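Local coordinates for protein beta-L-arabinobiosidase (Bacteroides thetaiotaomicron, PDB 5MQR) that probably hydrolyses glycosidic bonds of complex plant pectin as a multidomain glycosidase of a gut bacterium, at residues His414-Phe419 with Asn606-Ser611; Ala459-Lys464 with Ile567-Gly572; Leu477-Asn482 with Ala600-Ala605. One frame throughout, in Å; residues are numbered along the deposited sequence.

Contact 1. Residues His414-Phe419 with Asn606-Ser611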
ATOM      1  N   HIS A 414      -3.564 -10.481  -6.571  1.00 23.19           N
ATOM      2  CA  HIS A 414      -3.205 -11.396  -7.628  1.00 23.57           C
ATOM      3  C   HIS A 414      -3.785 -10.956  -8.960  1.00 24.04           C
ATOM      4  O   HIS A 414      -4.713 -10.154  -9.028  1.00 24.89           O
ATOM      5  CB  HIS A 414      -3.666 -12.819  -7.293  1.00 23.51           C
ATOM      6  CG  HIS A 414      -2.727 -13.519  -6.373  1.00 24.14           C
ATOM      7  ND1 HIS A 414      -1.602 -14.173  -6.827  1.00 24.43           N
ATOM      8  CD2 HIS A 414      -2.682 -13.583  -5.021  1.00 24.04           C
ATOM      9  CE1 HIS A 414      -0.921 -14.638  -5.796  1.00 24.41           C
ATOM     10  NE2 HIS A 414      -1.553 -14.285  -4.691  1.00 24.42           N
ATOM     11  N   ALA A 415      -3.216 -11.520 -10.013  1.00 23.82           N
ATOM     12  CA  ALA A 415      -3.594 -11.223 -11.368  1.00 23.62           C
ATOM     13  C   ALA A 415      -4.909 -11.906 -11.701  1.00 24.33           C
ATOM     14  O   ALA A 415      -5.146 -13.062 -11.351  1.00 22.61           O
ATOM     15  CB  ALA A 415      -2.512 -11.700 -12.332  1.00 23.25           C
ATOM     16  N   ASP A 416      -5.748 -11.168 -12.409  1.00 25.69           N
ATOM     17  CA  ASP A 416      -6.900 -11.736 -13.073  1.00 27.64           C
ATOM     18  C   ASP A 416      -7.252 -10.756 -14.189  1.00 28.12           C
ATOM     19  O   ASP A 416      -8.130  -9.920 -14.036  1.00 29.94           O
ATOM     20  CB  ASP A 416      -8.052 -11.958 -12.068  1.00 28.69           C
ATOM     21  CG  ASP A 416      -9.217 -12.685 -12.684  1.00 30.30           C
ATOM     22  OD1 ASP A 416      -9.090 -13.255 -13.794  1.00 31.77           O
ATOM     23  OD2 ASP A 416     -10.278 -12.682 -12.048  1.00 32.37           O
ATOM     24  N   ASP A 417      -6.534 -10.874 -15.300  1.00 28.05           N
ATOM     25  CA  ASP A 417      -6.387  -9.812 -16.263  1.00 27.84           C
ATOM     26  C   ASP A 417      -7.039 -10.228 -17.558  1.00 28.73           C
ATOM     27  O   ASP A 417      -6.752 -11.296 -18.099  1.00 29.01           O
ATOM     28  CB  ASP A 417      -4.907  -9.517 -16.522  1.00 27.68           C
ATOM     29  CG  ASP A 417      -4.129  -9.139 -15.249  1.00 26.91           C
ATOM     30  OD1 ASP A 417      -4.702  -8.917 -14.157  1.00 25.75           O
ATOM     31  OD2 ASP A 417      -2.888  -9.074 -15.362  1.00 27.65           O
ATOM     32  N   ASP A 418      -7.938  -9.375 -18.029  1.00 29.01           N
ATOM     33  CA  ASP A 418      -8.591  -9.514 -19.317  1.00 29.44           C
ATOM     34  C   ASP A 418      -8.156  -8.291 -20.127  1.00 28.63           C
ATOM     35  O   ASP A 418      -8.604  -7.181 -19.864  1.00 28.36           O
ATOM     36  CB  ASP A 418     -10.103  -9.576 -19.082  1.00 29.96           C
ATOM     37  CG  ASP A 418     -10.922  -9.677 -20.364  1.00 30.49           C
ATOM     38  OD1 ASP A 418     -10.331  -9.669 -21.462  1.00 30.67           O
ATOM     39  OD2 ASP A 418     -12.183  -9.742 -20.245  1.00 30.85           O
ATOM     40  N   PHE A 419      -7.275  -8.510 -21.099  1.00 28.39           N
ATOM     41  CA  PHE A 419      -6.667  -7.404 -21.858  1.00 28.71           C
ATOM     42  C   PHE A 419      -7.638  -6.693 -22.808  1.00 30.32           C
ATOM     43  O   PHE A 419      -7.379  -5.565 -23.198  1.00 30.04           O
ATOM     44  CB  PHE A 419      -5.428  -7.867 -22.619  1.00 27.72           C
ATOM     45  CG  PHE A 419      -4.358  -8.437 -21.736  1.00 26.48           C
ATOM     46  CD1 PHE A 419      -3.774  -7.659 -20.740  1.00 25.40           C
ATOM     47  CD2 PHE A 419      -3.938  -9.762 -21.889  1.00 25.95           C
ATOM     48  CE1 PHE A 419      -2.802  -8.191 -19.905  1.00 24.96           C
ATOM     49  CE2 PHE A 419      -2.966 -10.293 -21.060  1.00 25.57           C
ATOM     50  CZ  PHE A 419      -2.392  -9.504 -20.067  1.00 24.66           C
ATOM     51  N   ASN A 606      -5.694 -13.624 -20.580  1.00 24.59           N
ATOM     52  CA  ASN A 606      -6.390 -14.210 -19.429  1.00 24.80           C
ATOM     53  C   ASN A 606      -5.395 -14.663 -18.360  1.00 24.89           C
ATOM     54  O   ASN A 606      -5.412 -15.815 -17.921  1.00 24.98           O
ATOM     55  CB  ASN A 606      -7.297 -15.362 -19.870  1.00 25.07           C
ATOM     56  CG  ASN A 606      -8.329 -14.926 -20.881  1.00 25.55           C
ATOM     57  OD1 ASN A 606      -9.064 -13.970 -20.659  1.00 26.01           O
ATOM     58  ND2 ASN A 606      -8.389 -15.625 -21.989  1.00 25.61           N
ATOM     59  N   VAL A 607      -4.525 -13.747 -17.962  1.00 24.92           N
ATOM     60  CA  VAL A 607      -3.469 -14.072 -17.049  1.00 25.25           C
ATOM     61  C   VAL A 607      -4.096 -14.065 -15.655  1.00 25.83           C
ATOM     62  O   VAL A 607      -4.615 -13.034 -15.235  1.00 25.86           O
ATOM     63  CB  VAL A 607      -2.333 -13.040 -17.140  1.00 24.97           C
ATOM     64  CG1 VAL A 607      -1.254 -13.362 -16.124  1.00 24.75           C
ATOM     65  CG2 VAL A 607      -1.766 -12.997 -18.548  1.00 25.23           C
ATOM     66  N   LYS A 608      -4.062 -15.214 -14.968  1.00 27.21           N
ATOM     67  CA  LYS A 608      -4.497 -15.355 -13.566  1.00 27.84           C
ATOM     68  C   LYS A 608      -3.404 -15.922 -12.673  1.00 25.95           C
ATOM     69  O   LYS A 608      -2.716 -16.875 -13.037  1.00 24.96           O
ATOM     70  CB  LYS A 608      -5.675 -16.321 -13.423  1.00 30.47           C
ATOM     71  CG  LYS A 608      -6.896 -16.005 -14.249  1.00 33.91           C
ATOM     72  CD  LYS A 608      -7.952 -17.094 -14.009  1.00 37.53           C
ATOM     73  CE  LYS A 608      -8.942 -17.228 -15.167  1.00 40.11           C
ATOM     74  NZ  LYS A 608      -9.900 -16.078 -15.204  1.00 41.83           N
ATOM     75  N   THR A 609      -3.303 -15.377 -11.469  1.00 24.27           N
ATOM     76  CA  THR A 609      -2.509 -15.989 -10.432  1.00 23.17           C
ATOM     77  C   THR A 609      -3.364 -16.174  -9.181  1.00 22.95           C
ATOM     78  O   THR A 609      -4.377 -15.485  -8.974  1.00 21.67           O
ATOM     79  CB  THR A 609      -1.196 -15.223 -10.148  1.00 22.25           C
ATOM     80  OG1 THR A 609      -1.461 -13.980  -9.495  1.00 20.88           O
ATOM     81  CG2 THR A 609      -0.429 -14.957 -11.448  1.00 22.47           C
ATOM     82  N   SER A 610      -2.960 -17.149  -8.369  1.00 23.08           N
ATOM     83  CA  SER A 610      -3.554 -17.352  -7.045  1.00 23.08           C
ATOM     84  C   SER A 610      -2.566 -18.082  -6.163  1.00 23.04           C
ATOM     85  O   SER A 610      -1.597 -18.705  -6.651  1.00 22.82           O
ATOM     86  CB  SER A 610      -4.857 -18.151  -7.146  1.00 23.03           C
ATOM     87  OG  SER A 610      -4.592 -19.436  -7.651  1.00 23.80           O
ATOM     88  N   SER A 611      -2.827 -17.990  -4.867  1.00 22.35           N
ATOM     89  CA  SER A 611      -2.042 -18.648  -3.859  1.00 22.30           C
ATOM     90  C   SER A 611      -2.927 -19.306  -2.808  1.00 22.32           C
ATOM     91  O   SER A 611      -3.921 -18.724  -2.376  1.00 21.30           O
ATOM     92  CB  SER A 611      -1.130 -17.638  -3.160  1.00 21.80           C
ATOM     93  OG  SER A 611      -0.330 -18.323  -2.198  1.00 21.33           O
TER
HETATM   94  O   HOH W   1      -9.593 -12.037 -22.488  1.00 35.97           O
HETATM   95  O   HOH W   2      -6.997 -11.269 -21.978  1.00 24.54           O
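The short, weakly bonded strand 416-417 runs antiparallel to strand 600-610, D416 facing K608 as a non-hydrogen-bonded pair and D417 N bonding to V607 O, and H414 and A415 extend the pairing beyond. There T609 OG1 lies between its own backbone N and carbonyl carbon (chi1 71°), where it accepts from A415 N at 3.1 Å and sits at the edge of the imidazole, in the ring plane, 2.7 Å from H414 ND1; either could be the donor. T609 N returns a bond of 3.0 Å to A415 O. Histidine suits the place as it offers a polar edge and a flat face: S610 CA lies over that face, 3.9 Å from the ring centroid of H414, in a CH-pi contact. A leucine here would probably leave T609 OG1 without its ring partner and S610 CA without an aromatic face. The pairing belongs to an antiparallel sheet of a beta sandwich, with strand 470-479 bonded to the other side of 606-611. K608 bends at its last torsion to bring K608 NZ back to D416 OD1 (3.3 Å), which it meets on the syn side, 27° out of the carboxylate plane. On the other face V607 CG2 touches the F419 ring at F419 CZ (3.9 Å), while D417 turns its carboxylate to R463 and W431. N606 has a left-handed backbone, which asparagine tolerates well; one water links N606 OD1 to D418 OD1, and a second accepts from both N606 N and F419 N.

Contact 2. Residues Ala459-Lys464 with Ile567-Gly572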
ATOM      1  N   ALA A 459      11.332  -7.913 -26.559  1.00 23.81           N
ATOM      2  CA  ALA A 459      10.126  -7.424 -25.878  1.00 24.16           C
ATOM      3  C   ALA A 459      10.067  -8.128 -24.543  1.00 24.19           C
ATOM      4  O   ALA A 459      10.472  -9.272 -24.430  1.00 23.86           O
ATOM      5  CB  ALA A 459       8.871  -7.717 -26.684  1.00 24.35           C
ATOM      6  N   LYS A 460       9.577  -7.440 -23.527  1.00 25.32           N
ATOM      7  CA  LYS A 460       9.474  -8.041 -22.213  1.00 26.14           C
ATOM      8  C   LYS A 460       8.352  -7.405 -21.412  1.00 25.95           C
ATOM      9  O   LYS A 460       8.268  -6.171 -21.339  1.00 25.79           O
ATOM     10  CB  LYS A 460      10.796  -7.909 -21.478  1.00 27.31           C
ATOM     11  CG  LYS A 460      10.855  -8.744 -20.234  1.00 28.89           C
ATOM     12  CD  LYS A 460      11.897  -8.231 -19.285  1.00 30.91           C
ATOM     13  CE  LYS A 460      11.348  -7.079 -18.490  1.00 32.51           C
ATOM     14  NZ  LYS A 460      12.428  -6.219 -17.944  1.00 33.74           N
ATOM     15  N   VAL A 461       7.505  -8.261 -20.820  1.00 25.37           N
ATOM     16  CA  VAL A 461       6.468  -7.865 -19.866  1.00 24.87           C
ATOM     17  C   VAL A 461       6.673  -8.645 -18.551  1.00 25.37           C
ATOM     18  O   VAL A 461       7.113  -9.792 -18.592  1.00 24.78           O
ATOM     19  CB  VAL A 461       5.043  -8.029 -20.451  1.00 24.67           C
ATOM     20  CG1 VAL A 461       4.889  -7.222 -21.733  1.00 25.00           C
ATOM     21  CG2 VAL A 461       4.694  -9.461 -20.754  1.00 24.84           C
ATOM     22  N   GLU A 462       6.420  -7.996 -17.406  1.00 26.00           N
ATOM     23  CA  GLU A 462       6.511  -8.602 -16.078  1.00 26.55           C
ATOM     24  C   GLU A 462       5.198  -8.310 -15.349  1.00 25.93           C
ATOM     25  O   GLU A 462       4.762  -7.157 -15.292  1.00 24.84           O
ATOM     26  CB  GLU A 462       7.635  -8.037 -15.184  1.00 28.42           C
ATOM     27  CG  GLU A 462       9.009  -7.819 -15.780  1.00 31.68           C
ATOM     28  CD  GLU A 462      10.179  -7.812 -14.766  1.00 33.85           C
ATOM     29  OE1 GLU A 462       9.973  -7.712 -13.547  1.00 33.75           O
ATOM     30  OE2 GLU A 462      11.360  -7.957 -15.210  1.00 39.14           O
ATOM     31  N   ARG A 463       4.590  -9.344 -14.774  1.00 25.33           N
ATOM     32  CA  ARG A 463       3.425  -9.171 -13.892  1.00 25.17           C
ATOM     33  C   ARG A 463       3.875  -9.370 -12.446  1.00 24.39           C
ATOM     34  O   ARG A 463       4.189 -10.492 -12.028  1.00 23.60           O
ATOM     35  CB  ARG A 463       2.296 -10.149 -14.256  1.00 24.86           C
ATOM     36  CG  ARG A 463       1.015  -9.982 -13.474  1.00 24.76           C
ATOM     37  CD  ARG A 463       0.414  -8.604 -13.650  1.00 24.73           C
ATOM     38  NE  ARG A 463      -1.000  -8.475 -13.286  1.00 24.30           N
ATOM     39  CZ  ARG A 463      -1.474  -8.152 -12.080  1.00 24.31           C
ATOM     40  NH1 ARG A 463      -0.672  -7.960 -11.034  1.00 24.65           N
ATOM     41  NH2 ARG A 463      -2.780  -8.012 -11.912  1.00 23.91           N
ATOM     42  N   LYS A 464       3.948  -8.276 -11.700  1.00 24.08           N
ATOM     43  CA  LYS A 464       4.213  -8.370 -10.276  1.00 24.42           C
ATOM     44  C   LYS A 464       2.941  -8.815  -9.518  1.00 23.48           C
ATOM     45  O   LYS A 464       1.849  -8.334  -9.789  1.00 23.30           O
ATOM     46  CB  LYS A 464       4.730  -7.040  -9.753  1.00 25.30           C
ATOM     47  CG  LYS A 464       5.475  -7.177  -8.450  1.00 26.63           C
ATOM     48  CD  LYS A 464       6.436  -6.011  -8.224  1.00 27.14           C
ATOM     49  CE  LYS A 464       7.311  -6.348  -7.048  1.00 26.92           C
ATOM     50  NZ  LYS A 464       8.162  -5.200  -6.689  1.00 27.38           N
ATOM     51  N   ILE A 567       6.087 -12.891 -12.638  1.00 22.50           N
ATOM     52  CA  ILE A 567       6.140 -13.699 -13.840  1.00 22.77           C
ATOM     53  C   ILE A 567       6.586 -12.772 -14.975  1.00 22.08           C
ATOM     54  O   ILE A 567       6.033 -11.696 -15.143  1.00 21.31           O
ATOM     55  CB  ILE A 567       4.784 -14.384 -14.163  1.00 23.60           C
ATOM     56  CG1 ILE A 567       4.294 -15.209 -12.967  1.00 24.58           C
ATOM     57  CG2 ILE A 567       4.915 -15.337 -15.339  1.00 24.32           C
ATOM     58  CD1 ILE A 567       3.322 -14.447 -12.116  1.00 25.19           C
ATOM     59  N   VAL A 568       7.598 -13.215 -15.728  1.00 22.32           N
ATOM     60  CA  VAL A 568       8.282 -12.436 -16.762  1.00 22.53           C
ATOM     61  C   VAL A 568       8.132 -13.181 -18.084  1.00 22.73           C
ATOM     62  O   VAL A 568       8.346 -14.401 -18.147  1.00 22.96           O
ATOM     63  CB  VAL A 568       9.793 -12.267 -16.439  1.00 23.18           C
ATOM     64  CG1 VAL A 568      10.556 -11.607 -17.589  1.00 23.58           C
ATOM     65  CG2 VAL A 568       9.987 -11.458 -15.161  1.00 23.23           C
ATOM     66  N   PHE A 569       7.764 -12.449 -19.133  1.00 22.64           N
ATOM     67  CA  PHE A 569       7.652 -12.997 -20.482  1.00 22.96           C
ATOM     68  C   PHE A 569       8.628 -12.167 -21.322  1.00 23.33           C
ATOM     69  O   PHE A 569       8.476 -10.929 -21.416  1.00 23.14           O
ATOM     70  CB  PHE A 569       6.215 -12.893 -21.021  1.00 22.91           C
ATOM     71  CG  PHE A 569       5.162 -13.571 -20.162  1.00 22.53           C
ATOM     72  CD1 PHE A 569       4.715 -12.989 -18.997  1.00 22.18           C
ATOM     73  CD2 PHE A 569       4.573 -14.753 -20.565  1.00 23.05           C
ATOM     74  CE1 PHE A 569       3.741 -13.593 -18.215  1.00 22.52           C
ATOM     75  CE2 PHE A 569       3.589 -15.366 -19.805  1.00 23.25           C
ATOM     76  CZ  PHE A 569       3.161 -14.785 -18.632  1.00 22.81           C
ATOM     77  N   ARG A 570       9.635 -12.830 -21.912  1.00 23.19           N
ATOM     78  CA  ARG A 570      10.728 -12.143 -22.605  1.00 23.17           C
ATOM     79  C   ARG A 570      11.042 -12.834 -23.935  1.00 23.44           C
ATOM     80  O   ARG A 570      11.241 -14.055 -23.957  1.00 23.25           O
ATOM     81  CB  ARG A 570      11.974 -12.175 -21.713  1.00 23.32           C
ATOM     82  CG  ARG A 570      13.165 -11.418 -22.258  1.00 23.66           C
ATOM     83  CD  ARG A 570      14.422 -11.606 -21.419  1.00 23.94           C
ATOM     84  NE  ARG A 570      14.523 -12.952 -20.872  1.00 23.93           N
ATOM     85  CZ  ARG A 570      14.361 -13.289 -19.596  1.00 24.30           C
ATOM     86  NH1 ARG A 570      14.117 -12.378 -18.668  1.00 23.86           N
ATOM     87  NH2 ARG A 570      14.442 -14.573 -19.243  1.00 24.72           N
ATOM     88  N   THR A 571      11.143 -12.074 -25.025  1.00 23.45           N
ATOM     89  CA  THR A 571      11.328 -12.694 -26.358  1.00 24.65           C
ATOM     90  C   THR A 571      12.809 -12.918 -26.700  1.00 25.34           C
ATOM     91  O   THR A 571      13.216 -12.753 -27.834  1.00 26.36           O
ATOM     92  CB  THR A 571      10.655 -11.868 -27.480  1.00 24.19           C
ATOM     93  OG1 THR A 571      11.345 -10.629 -27.639  1.00 23.34           O
ATOM     94  CG2 THR A 571       9.179 -11.608 -27.146  1.00 24.00           C
ATOM     95  N   GLY A 572      13.608 -13.296 -25.715  1.00 26.34           N
ATOM     96  CA  GLY A 572      15.060 -13.433 -25.876  1.00 27.45           C
ATOM     97  C   GLY A 572      15.735 -13.936 -24.614  1.00 28.32           C
ATOM     98  O   GLY A 572      15.124 -14.013 -23.549  1.00 27.49           O
TER
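V461 and F569 form the close-fitting part of this contact. They are a hydrogen-bonded antiparallel pair, F569 N 2.8 Å from V461 O in an almost straight bond (175°) and V461 N giving to F569 O. On the face these two share, V461 CG2 occupies the crowded position between its backbone N and carbonyl carbon and from there meets F569 CB at 3.8 Å, approaching the ring obliquely. Beta-branched and aromatic residues suit this face because it looks into the interior of a beta sandwich: strands 460-468 and 564-570 are neighbours in the middle of a mixed sheet, between strands 431-435 and 487-492, and V461 reaches L448 of the facing sheet while F569 meets F475 there edge-to-face. The other face, with K460, E462, V568 and R570, is buried too and packs as closely near the backbone, but its charged ends are only weakly paired with each other. V568 supplies its apolar part, with V568 CG1 3.9 Å from K460 CG and V568 CG2 3.7 Å from E462 CD, the glutamate lying alongside it. K460 NZ and E462 OE2 make a long, weak salt bridge of 3.4 Å; the stronger partner of E462 is R566, and K460 also pairs with E354. R570 instead turns to D490 and Q488, its NE bonded in the guanidinium plane to G572 O. Where the strands end, T571 OG1 accepts from A459 N at 2.9 Å. The same hydroxyl is hydrogen-bonded to D452, a ligand of the bound calcium ion.

Contact 3. Residues Leu477-Asn482 with Ala600-Ala605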
ATOM      1  N   LEU A 477      -1.737 -18.853 -24.357  1.00 27.86           N
ATOM      2  CA  LEU A 477      -0.487 -18.566 -25.051  1.00 27.59           C
ATOM      3  C   LEU A 477      -0.639 -18.964 -26.497  1.00 28.42           C
ATOM      4  O   LEU A 477      -1.091 -20.077 -26.802  1.00 29.22           O
ATOM      5  CB  LEU A 477       0.635 -19.406 -24.443  1.00 27.24           C
ATOM      6  CG  LEU A 477       2.040 -19.381 -25.033  1.00 27.56           C
ATOM      7  CD1 LEU A 477       2.674 -18.001 -24.964  1.00 27.02           C
ATOM      8  CD2 LEU A 477       2.874 -20.387 -24.255  1.00 28.05           C
ATOM      9  N   SER A 478      -0.232 -18.075 -27.386  1.00 28.59           N
ATOM     10  CA  SER A 478      -0.167 -18.368 -28.819  1.00 29.02           C
ATOM     11  C   SER A 478       1.115 -17.801 -29.378  1.00 28.41           C
ATOM     12  O   SER A 478       1.500 -16.693 -29.025  1.00 28.09           O
ATOM     13  CB  SER A 478      -1.344 -17.729 -29.535  1.00 29.61           C
ATOM     14  OG  SER A 478      -1.492 -18.287 -30.830  1.00 31.18           O
ATOM     15  N   ALA A 479       1.762 -18.555 -30.251  1.00 28.60           N
ATOM     16  CA  ALA A 479       2.970 -18.116 -30.944  1.00 28.79           C
ATOM     17  C   ALA A 479       2.684 -17.948 -32.433  1.00 29.24           C
ATOM     18  O   ALA A 479       2.064 -18.809 -33.051  1.00 30.66           O
ATOM     19  CB  ALA A 479       4.070 -19.149 -30.743  1.00 28.86           C
ATOM     20  N   GLY A 480       3.168 -16.868 -33.032  1.00 29.08           N
ATOM     21  CA  GLY A 480       2.984 -16.643 -34.469  1.00 29.55           C
ATOM     22  C   GLY A 480       3.864 -17.473 -35.401  1.00 30.15           C
ATOM     23  O   GLY A 480       3.826 -17.276 -36.616  1.00 31.08           O
ATOM     24  N   GLN A 481       4.674 -18.371 -34.836  1.00 30.04           N
ATOM     25  CA  GLN A 481       5.653 -19.166 -35.568  1.00 30.59           C
ATOM     26  C   GLN A 481       6.177 -20.224 -34.609  1.00 30.67           C
ATOM     27  O   GLN A 481       6.016 -20.080 -33.396  1.00 29.97           O
ATOM     28  CB  GLN A 481       6.811 -18.293 -36.072  1.00 30.39           C
ATOM     29  CG  GLN A 481       7.692 -17.671 -34.976  1.00 29.79           C
ATOM     30  CD  GLN A 481       6.937 -16.723 -34.071  1.00 29.22           C
ATOM     31  OE1 GLN A 481       6.348 -15.753 -34.540  1.00 29.46           O
ATOM     32  NE2 GLN A 481       6.948 -16.992 -32.777  1.00 28.91           N
ATOM     33  N   ASN A 482       6.795 -21.273 -35.143  1.00 31.64           N
ATOM     34  CA  ASN A 482       7.500 -22.271 -34.327  1.00 32.27           C
ATOM     35  C   ASN A 482       8.881 -22.708 -34.896  1.00 33.35           C
ATOM     36  O   ASN A 482       9.450 -23.729 -34.479  1.00 34.21           O
ATOM     37  CB  ASN A 482       6.580 -23.492 -34.119  1.00 32.71           C
ATOM     38  CG  ASN A 482       6.445 -24.370 -35.370  1.00 33.25           C
ATOM     39  OD1 ASN A 482       6.823 -23.978 -36.482  1.00 33.53           O
ATOM     40  ND2 ASN A 482       5.887 -25.558 -35.184  1.00 32.91           N
ATOM     41  N   ALA A 600       9.393 -12.343 -34.886  1.00 29.97           N
ATOM     42  CA  ALA A 600       8.775 -13.332 -34.007  1.00 29.75           C
ATOM     43  C   ALA A 600       7.711 -12.626 -33.202  1.00 29.80           C
ATOM     44  O   ALA A 600       7.952 -11.513 -32.697  1.00 29.03           O
ATOM     45  CB  ALA A 600       9.804 -13.955 -33.074  1.00 29.57           C
ATOM     46  N   GLU A 601       6.542 -13.266 -33.091  1.00 30.08           N
ATOM     47  CA  GLU A 601       5.418 -12.760 -32.315  1.00 30.03           C
ATOM     48  C   GLU A 601       4.991 -13.790 -31.273  1.00 28.22           C
ATOM     49  O   GLU A 601       4.980 -14.987 -31.544  1.00 27.49           O
ATOM     50  CB  GLU A 601       4.190 -12.489 -33.206  1.00 32.71           C
ATOM     51  CG  GLU A 601       4.448 -11.676 -34.464  1.00 35.50           C
ATOM     52  CD  GLU A 601       3.163 -11.123 -35.061  1.00 37.56           C
ATOM     53  OE1 GLU A 601       2.225 -11.909 -35.346  1.00 41.43           O
ATOM     54  OE2 GLU A 601       3.083  -9.898 -35.234  1.00 38.70           O
ATOM     55  N   TYR A 602       4.578 -13.298 -30.107  1.00 26.84           N
ATOM     56  CA  TYR A 602       3.908 -14.110 -29.077  1.00 26.53           C
ATOM     57  C   TYR A 602       2.744 -13.332 -28.505  1.00 26.61           C
ATOM     58  O   TYR A 602       2.786 -12.109 -28.411  1.00 26.82           O
ATOM     59  CB  TYR A 602       4.882 -14.486 -27.961  1.00 25.78           C
ATOM     60  CG  TYR A 602       6.109 -15.170 -28.495  1.00 25.85           C
ATOM     61  CD1 TYR A 602       6.110 -16.536 -28.756  1.00 26.12           C
ATOM     62  CD2 TYR A 602       7.257 -14.434 -28.818  1.00 25.66           C
ATOM     63  CE1 TYR A 602       7.234 -17.168 -29.286  1.00 26.41           C
ATOM     64  CE2 TYR A 602       8.374 -15.059 -29.362  1.00 25.86           C
ATOM     65  CZ  TYR A 602       8.361 -16.421 -29.577  1.00 26.19           C
ATOM     66  OH  TYR A 602       9.473 -17.028 -30.093  1.00 26.56           O
ATOM     67  N   ARG A 603       1.704 -14.050 -28.115  1.00 26.91           N
ATOM     68  CA  ARG A 603       0.527 -13.443 -27.537  1.00 27.14           C
ATOM     69  C   ARG A 603       0.108 -14.145 -26.235  1.00 26.59           C
ATOM     70  O   ARG A 603       0.125 -15.376 -26.160  1.00 26.45           O
ATOM     71  CB  ARG A 603      -0.601 -13.536 -28.528  1.00 28.29           C
ATOM     72  CG  ARG A 603      -0.431 -12.652 -29.737  1.00 29.36           C
ATOM     73  CD  ARG A 603      -1.526 -12.982 -30.719  1.00 30.34           C
ATOM     74  NE  ARG A 603      -1.514 -12.110 -31.875  1.00 31.24           N
ATOM     75  CZ  ARG A 603      -0.662 -12.192 -32.889  1.00 31.80           C
ATOM     76  NH1 ARG A 603       0.311 -13.093 -32.906  1.00 32.60           N
ATOM     77  NH2 ARG A 603      -0.774 -11.342 -33.895  1.00 32.41           N
ATOM     78  N   ILE A 604      -0.272 -13.370 -25.218  1.00 25.96           N
ATOM     79  CA  ILE A 604      -0.849 -13.949 -24.001  1.00 25.64           C
ATOM     80  C   ILE A 604      -2.185 -13.294 -23.679  1.00 25.09           C
ATOM     81  O   ILE A 604      -2.448 -12.166 -24.074  1.00 24.67           O
ATOM     82  CB  ILE A 604       0.118 -13.922 -22.791  1.00 25.42           C
ATOM     83  CG1 ILE A 604       0.548 -12.495 -22.454  1.00 25.42           C
ATOM     84  CG2 ILE A 604       1.350 -14.770 -23.092  1.00 25.85           C
ATOM     85  CD1 ILE A 604       1.376 -12.379 -21.185  1.00 25.47           C
ATOM     86  N   ALA A 605      -3.028 -14.054 -22.993  1.00 24.76           N
ATOM     87  CA  ALA A 605      -4.343 -13.609 -22.591  1.00 24.95           C
ATOM     88  C   ALA A 605      -4.785 -14.284 -21.292  1.00 24.58           C
ATOM     89  O   ALA A 605      -4.336 -15.376 -20.965  1.00 24.18           O
ATOM     90  CB  ALA A 605      -5.352 -13.917 -23.692  1.00 25.64           C
TER
HETATM   91  O   HOH W   3       1.036 -15.291 -31.460  1.00 36.33           O
HETATM   92  O   HOH W   4       8.645 -19.028 -31.628  1.00 23.20           O
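The side-chain amide of Q481 grips the backbone of E601 at both its polar atoms. Q481 OE1 accepts from E601 N at 2.9 Å, in a nearly straight bond (176°) from above the amide plane, and Q481 NE2 gives a hydrogen to E601 O at 3.1 Å. Glutamine thus imitates a peptide group just where its own strand has ended. With CG between its backbone N and carbonyl carbon, the chain bends at chi2 (-62°) to fold back. E601 O takes a second hydrogen from G480 N, 3.0 Å away, from the opposite face of its plane. A side chain at G480 would probably crowd E601 CB, so glycine fits the turn. Q481 NE2 also lies 3.5 Å from Y602 CE1, the amide and ring planes 72° apart, and a water links Q481 NE2 to Y602 OH. A479 CB packs on the same ring, 3.9 Å from Y602 CD1, and L477 CD1 meets I604 CG2. S478 and R603 form the hydrogen-bonded antiparallel pair, R603 N giving to S478 O at 2.8 Å and S478 N to R603 O. Further out, R603 NH1 makes a weak salt bridge to E601 OE1; R603 also pairs with E444, and E601 with Q451. Strand 600-610 lies between strands 470-479 and 447-452 in its sheet, and L477 and Y602 reach across the sandwich to L487 and L504 of the facing sheet.

Contacts 1 and 3 share strand 600-610 in one sheet of the sandwich, their centres 18 Å apart, while contact 2 lies in the sheet that faces it. Contact 2 is tied to contact 1 by a salt bridge, D417 OD2 to R463 NE at 2.9 Å, and both of these side chains are about 4 Å from a bound buffer molecule (EPE). Contacts 2 and 3, with centres 13 Å apart, meet through the interior, where F569 CZ lies 3.9 Å from I604 CD1. T571 CG2 also touches Y602 CD2 near the bound calcium ion, which is about 5 Å from the side chain of T571 and about 7 Å from that of A600.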